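Local coordinates for protein maquette-3 (Escherichia coli, PDB 6Z0C) that is an artificial, computationally designed four-helix bundle that probably serves to test how buried networks of charged side chains can be accommodated in a hydrophobic core, at residues 129-140 with 162-173. Residues are numbered along the deposited sequence; the frame is centred on the assembly and turned at random.
Sequences VAKQLEDEEKFI and KLQVIKQQRELL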
loop_
_atom_site.group_PDB
_atom_site.type_symbol
_atom_site.label_atom_id
_atom_site.label_comp_id
_atom_site.label_asym_id
_atom_site.label_seq_id
_atom_site.Cartn_x
_atom_site.Cartn_y
_atom_site.Cartn_z
ATOM N N VAL A 129 2.252 -4.845 -4.209
ATOM C CA VAL A 129 2.705 -3.597 -4.897
ATOM C C VAL A 129 4.041 -3.865 -5.610
ATOM O O VAL A 129 4.190 -3.422 -6.773
ATOM C CB VAL A 129 2.805 -2.402 -3.928
ATOM C CG1 VAL A 129 3.386 -1.175 -4.616
ATOM C CG2 VAL A 129 1.457 -2.068 -3.303
ATOM N N ALA A 130 4.982 -4.542 -4.944
ATOM C CA ALA A 130 6.308 -4.905 -5.502
ATOM C C ALA A 130 6.125 -5.728 -6.785
ATOM O O ALA A 130 6.829 -5.459 -7.770
ATOM C CB ALA A 130 7.119 -5.659 -4.477
ATOM N N LYS A 131 5.207 -6.700 -6.764
ATOM C CA LYS A 131 4.909 -7.592 -7.912
ATOM C C LYS A 131 4.304 -6.766 -9.054
ATOM O O LYS A 131 4.763 -6.921 -10.200
ATOM C CB LYS A 131 3.994 -8.740 -7.474
ATOM C CG LYS A 131 3.582 -9.713 -8.574
ATOM C CD LYS A 131 4.694 -10.070 -9.546
ATOM C CE LYS A 131 4.444 -11.355 -10.310
ATOM N NZ LYS A 131 3.226 -11.271 -11.151
ATOM N N GLN A 132 3.328 -5.903 -8.764
ATOM C CA GLN A 132 2.681 -5.060 -9.807
ATOM C C GLN A 132 3.748 -4.154 -10.436
ATOM O O GLN A 132 3.750 -4.011 -11.666
ATOM C CB GLN A 132 1.503 -4.270 -9.233
ATOM C CG GLN A 132 0.705 -3.547 -10.310
ATOM C CD GLN A 132 -0.634 -3.039 -9.832
ATOM O OE1 GLN A 132 -0.891 -1.836 -9.804
ATOM N NE2 GLN A 132 -1.509 -3.958 -9.465
ATOM N N LEU A 133 4.645 -3.597 -9.621
ATOM C CA LEU A 133 5.759 -2.719 -10.065
ATOM C C LEU A 133 6.674 -3.488 -11.029
ATOM O O LEU A 133 7.023 -2.927 -12.085
ATOM C CB LEU A 133 6.510 -2.231 -8.824
ATOM C CG LEU A 133 7.679 -1.280 -9.063
ATOM C CD1 LEU A 133 7.249 -0.061 -9.862
ATOM C CD2 LEU A 133 8.280 -0.857 -7.732
ATOM N N GLU A 134 7.025 -4.733 -10.697
ATOM C CA GLU A 134 7.862 -5.610 -11.561
ATOM C C GLU A 134 7.177 -5.793 -12.919
ATOM O O GLU A 134 7.862 -5.652 -13.944
ATOM C CB GLU A 134 8.111 -6.965 -10.902
ATOM C CG GLU A 134 9.190 -6.918 -9.842
ATOM C CD GLU A 134 9.489 -8.266 -9.214
ATOM O OE1 GLU A 134 9.769 -9.217 -9.975
ATOM O OE2 GLU A 134 9.425 -8.365 -7.975
ATOM N N ASP A 135 5.876 -6.093 -12.919
ATOM C CA ASP A 135 5.075 -6.329 -14.149
ATOM C C ASP A 135 5.026 -5.043 -14.995
ATOM O O ASP A 135 5.091 -5.157 -16.240
ATOM C CB ASP A 135 3.680 -6.862 -13.799
ATOM C CG ASP A 135 3.688 -8.287 -13.267
ATOM O OD1 ASP A 135 4.712 -8.981 -13.433
ATOM O OD2 ASP A 135 2.672 -8.694 -12.689
ATOM N N GLU A 136 4.931 -3.869 -14.361
ATOM C CA GLU A 136 4.927 -2.561 -15.070
ATOM C C GLU A 136 6.289 -2.360 -15.746
ATOM O O GLU A 136 6.307 -1.989 -16.929
ATOM C CB GLU A 136 4.620 -1.395 -14.127
ATOM C CG GLU A 136 3.236 -1.454 -13.507
ATOM C CD GLU A 136 2.064 -1.096 -14.408
ATOM O OE1 GLU A 136 0.995 -0.774 -13.859
ATOM O OE2 GLU A 136 2.210 -1.155 -15.646
ATOM N N GLU A 137 7.383 -2.615 -15.022
ATOM C CA GLU A 137 8.772 -2.487 -15.541
ATOM C C GLU A 137 8.971 -3.422 -16.740
ATOM O O GLU A 137 9.627 -2.998 -17.710
ATOM C CB GLU A 137 9.790 -2.798 -14.446
ATOM C CG GLU A 137 9.870 -1.715 -13.394
ATOM C CD GLU A 137 10.858 -1.991 -12.279
ATOM O OE1 GLU A 137 11.506 -1.034 -11.832
ATOM O OE2 GLU A 137 10.968 -3.157 -11.854
ATOM N N LYS A 138 8.444 -4.648 -16.669
ATOM C CA LYS A 138 8.558 -5.652 -17.760
ATOM C C LYS A 138 7.805 -5.152 -18.994
ATOM O O LYS A 138 8.343 -5.275 -20.108
ATOM C CB LYS A 138 8.002 -7.010 -17.334
ATOM C CG LYS A 138 8.888 -7.799 -16.386
ATOM C CD LYS A 138 8.302 -9.139 -16.026
ATOM C CE LYS A 138 9.169 -9.915 -15.061
ATOM N NZ LYS A 138 8.403 -11.001 -14.407
ATOM N N PHE A 139 6.600 -4.610 -18.814
ATOM C CA PHE A 139 5.792 -4.141 -19.965
ATOM C C PHE A 139 6.514 -2.976 -20.650
ATOM O O PHE A 139 6.523 -2.938 -21.891
ATOM C CB PHE A 139 4.365 -3.748 -19.584
ATOM C CG PHE A 139 3.616 -3.284 -20.803
ATOM C CD1 PHE A 139 3.380 -4.163 -21.850
ATOM C CD2 PHE A 139 3.253 -1.957 -20.961
ATOM C CE1 PHE A 139 2.742 -3.737 -23.004
ATOM C CE2 PHE A 139 2.609 -1.534 -22.114
ATOM C CZ PHE A 139 2.360 -2.423 -23.134
ATOM N N ILE A 140 7.091 -2.059 -19.872
ATOM C CA ILE A 140 7.844 -0.883 -20.405
ATOM C C ILE A 140 8.997 -1.381 -21.286
ATOM O O ILE A 140 9.176 -0.824 -22.386
ATOM C CB ILE A 140 8.325 0.029 -19.262
ATOM C CG1 ILE A 140 7.172 0.918 -18.787
ATOM C CG2 ILE A 140 9.552 0.835 -19.669
ATOM C CD1 ILE A 140 7.586 2.017 -17.854
ATOM N N LYS A 162 2.913 5.125 -18.547
ATOM C CA LYS A 162 3.436 3.957 -17.790
ATOM C C LYS A 162 4.590 4.407 -16.890
ATOM O O LYS A 162 4.661 3.919 -15.752
ATOM C CB LYS A 162 3.860 2.829 -18.734
ATOM C CG LYS A 162 2.714 2.010 -19.310
ATOM C CD LYS A 162 1.835 1.403 -18.246
ATOM C CE LYS A 162 1.055 0.198 -18.723
ATOM N NZ LYS A 162 0.218 -0.352 -17.634
ATOM N N LEU A 163 5.444 5.315 -17.370
ATOM C CA LEU A 163 6.574 5.867 -16.575
ATOM C C LEU A 163 6.037 6.636 -15.357
ATOM O O LEU A 163 6.652 6.519 -14.272
ATOM C CB LEU A 163 7.450 6.740 -17.479
ATOM C CG LEU A 163 8.269 5.974 -18.518
ATOM C CD1 LEU A 163 8.909 6.924 -19.515
ATOM C CD2 LEU A 163 9.332 5.111 -17.853
ATOM N N GLN A 164 4.926 7.365 -15.505
ATOM C CA GLN A 164 4.273 8.104 -14.387
ATOM C C GLN A 164 3.663 7.099 -13.401
ATOM O O GLN A 164 3.791 7.329 -12.182
ATOM C CB GLN A 164 3.214 9.085 -14.903
ATOM C CG GLN A 164 2.338 9.678 -13.806
ATOM C CD GLN A 164 3.119 10.437 -12.760
ATOM O OE1 GLN A 164 4.176 11.001 -13.030
ATOM N NE2 GLN A 164 2.593 10.466 -11.546
ATOM N N VAL A 165 3.018 6.042 -13.903
ATOM C CA VAL A 165 2.423 4.953 -13.069
ATOM C C VAL A 165 3.516 4.370 -12.168
ATOM O O VAL A 165 3.258 4.182 -10.965
ATOM C CB VAL A 165 1.767 3.852 -13.926
ATOM C CG1 VAL A 165 1.610 2.546 -13.158
ATOM C CG2 VAL A 165 0.424 4.300 -14.470
ATOM N N ILE A 166 4.691 4.086 -12.730
ATOM C CA ILE A 166 5.805 3.432 -11.983
ATOM C C ILE A 166 6.278 4.369 -10.865
ATOM O O ILE A 166 6.500 3.864 -9.753
ATOM C CB ILE A 166 6.932 2.987 -12.936
ATOM C CG1 ILE A 166 6.568 1.648 -13.580
ATOM C CG2 ILE A 166 8.271 2.926 -12.217
ATOM C CD1 ILE A 166 7.436 1.272 -14.744
ATOM N N LYS A 167 6.400 5.674 -11.132
ATOM C CA LYS A 167 6.786 6.685 -10.107
ATOM C C LYS A 167 5.830 6.591 -8.913
ATOM O O LYS A 167 6.320 6.594 -7.765
ATOM C CB LYS A 167 6.747 8.114 -10.658
ATOM C CG LYS A 167 7.940 8.529 -11.504
ATOM C CD LYS A 167 7.919 10.002 -11.864
ATOM C CE LYS A 167 9.101 10.439 -12.704
ATOM N NZ LYS A 167 8.954 10.011 -14.112
ATOM N N GLN A 168 4.522 6.523 -9.180
ATOM C CA GLN A 168 3.459 6.476 -8.140
ATOM C C GLN A 168 3.517 5.144 -7.377
ATOM O O GLN A 168 3.294 5.167 -6.154
ATOM C CB GLN A 168 2.086 6.698 -8.773
ATOM C CG GLN A 168 1.909 8.106 -9.323
ATOM C CD GLN A 168 0.553 8.322 -9.952
ATOM O OE1 GLN A 168 0.432 8.930 -11.011
ATOM N NE2 GLN A 168 -0.485 7.819 -9.307
ATOM N N GLN A 169 3.798 4.027 -8.052
ATOM C CA GLN A 169 3.887 2.699 -7.378
ATOM C C GLN A 169 5.106 2.668 -6.446
ATOM O O GLN A 169 4.988 2.089 -5.364
ATOM C CB GLN A 169 3.882 1.559 -8.395
ATOM C CG GLN A 169 2.473 1.165 -8.820
ATOM C CD GLN A 169 2.458 0.352 -10.090
ATOM O OE1 GLN A 169 3.465 0.240 -10.784
ATOM N NE2 GLN A 169 1.309 -0.223 -10.400
ATOM N N ARG A 170 6.225 3.292 -6.822
ATOM C CA ARG A 170 7.417 3.409 -5.934
ATOM C C ARG A 170 7.083 4.299 -4.735
ATOM O O ARG A 170 7.581 4.023 -3.631
ATOM C CB ARG A 170 8.611 3.997 -6.684
ATOM C CG ARG A 170 9.136 3.089 -7.779
ATOM C CD ARG A 170 10.577 3.405 -8.099
ATOM N NE ARG A 170 10.942 2.820 -9.373
ATOM C CZ ARG A 170 11.220 1.536 -9.573
ATOM N NH1 ARG A 170 11.184 0.668 -8.573
ATOM N NH2 ARG A 170 11.544 1.127 -10.787
ATOM N N GLU A 171 6.297 5.351 -4.960
ATOM C CA GLU A 171 5.822 6.264 -3.889
ATOM C C GLU A 171 4.969 5.447 -2.909
ATOM O O GLU A 171 5.161 5.595 -1.691
ATOM C CB GLU A 171 5.062 7.440 -4.506
ATOM C CG GLU A 171 5.278 8.751 -3.778
ATOM C CD GLU A 171 6.725 9.216 -3.723
ATOM O OE1 GLU A 171 7.283 9.555 -4.787
ATOM O OE2 GLU A 171 7.291 9.224 -2.616
ATOM N N LEU A 172 4.095 4.584 -3.430
ATOM C CA LEU A 172 3.195 3.721 -2.620
ATOM C C LEU A 172 4.034 2.718 -1.815
ATOM O O LEU A 172 3.756 2.563 -0.615
ATOM C CB LEU A 172 2.200 3.020 -3.549
ATOM C CG LEU A 172 1.195 2.085 -2.878
ATOM C CD1 LEU A 172 0.426 2.797 -1.775
ATOM C CD2 LEU A 172 0.240 1.505 -3.907
ATOM N N LEU A 173 5.037 2.082 -2.435
ATOM C CA LEU A 173 5.971 1.166 -1.717
ATOM C C LEU A 173 6.589 1.899 -0.521
ATOM O O LEU A 173 6.627 1.306 0.567
ATOM C CB LEU A 173 7.066 0.648 -2.659
ATOM C CG LEU A 173 6.785 -0.679 -3.359
ATOM C CD1 LEU A 173 7.994 -1.117 -4.174
ATOM C CD2 LEU A 173 6.402 -1.767 -2.365
#
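The ammonium NZ of K162 is held between two carboxylates: it donates to OE2 of E136, 2.9 Å away on that oxygen's syn side, and forms a salt bridge with E65 of helix 52-99. The other oxygen of E136, OE1, pairs with K35 of helix 4-48, so a buried chain of alternating charges links all four helices. A bend at chi2 (-75°) turns the E136 carboxylate toward K162, whose CE also lies obliquely against the F139 ring. E136 is a knob among K162, V165, I166 and Q169. Beside it, the Q169 and Q132 side chains cross at about a right angle, their amide planes 57° apart, NE2 of Q169 lying 2.8 Å from OE1 of Q132; OE1 of Q169 is buried against CG of E136 without a polar partner. L133 fits as a knob among I166, Q169, R170 and L173, its CD1 above one guanidinium face of R170, offset toward the edge of the group, while V129 CG1 meets L173 CG at 3.7 Å. The axes of segments 129-140 and 162-173 run nearly antiparallel (160°) and come within 9.8 Å of each other. Alternating acid and base probably offsets much of the cost of burying these charges, consistent with a designed ion-pair network inside a bundle core.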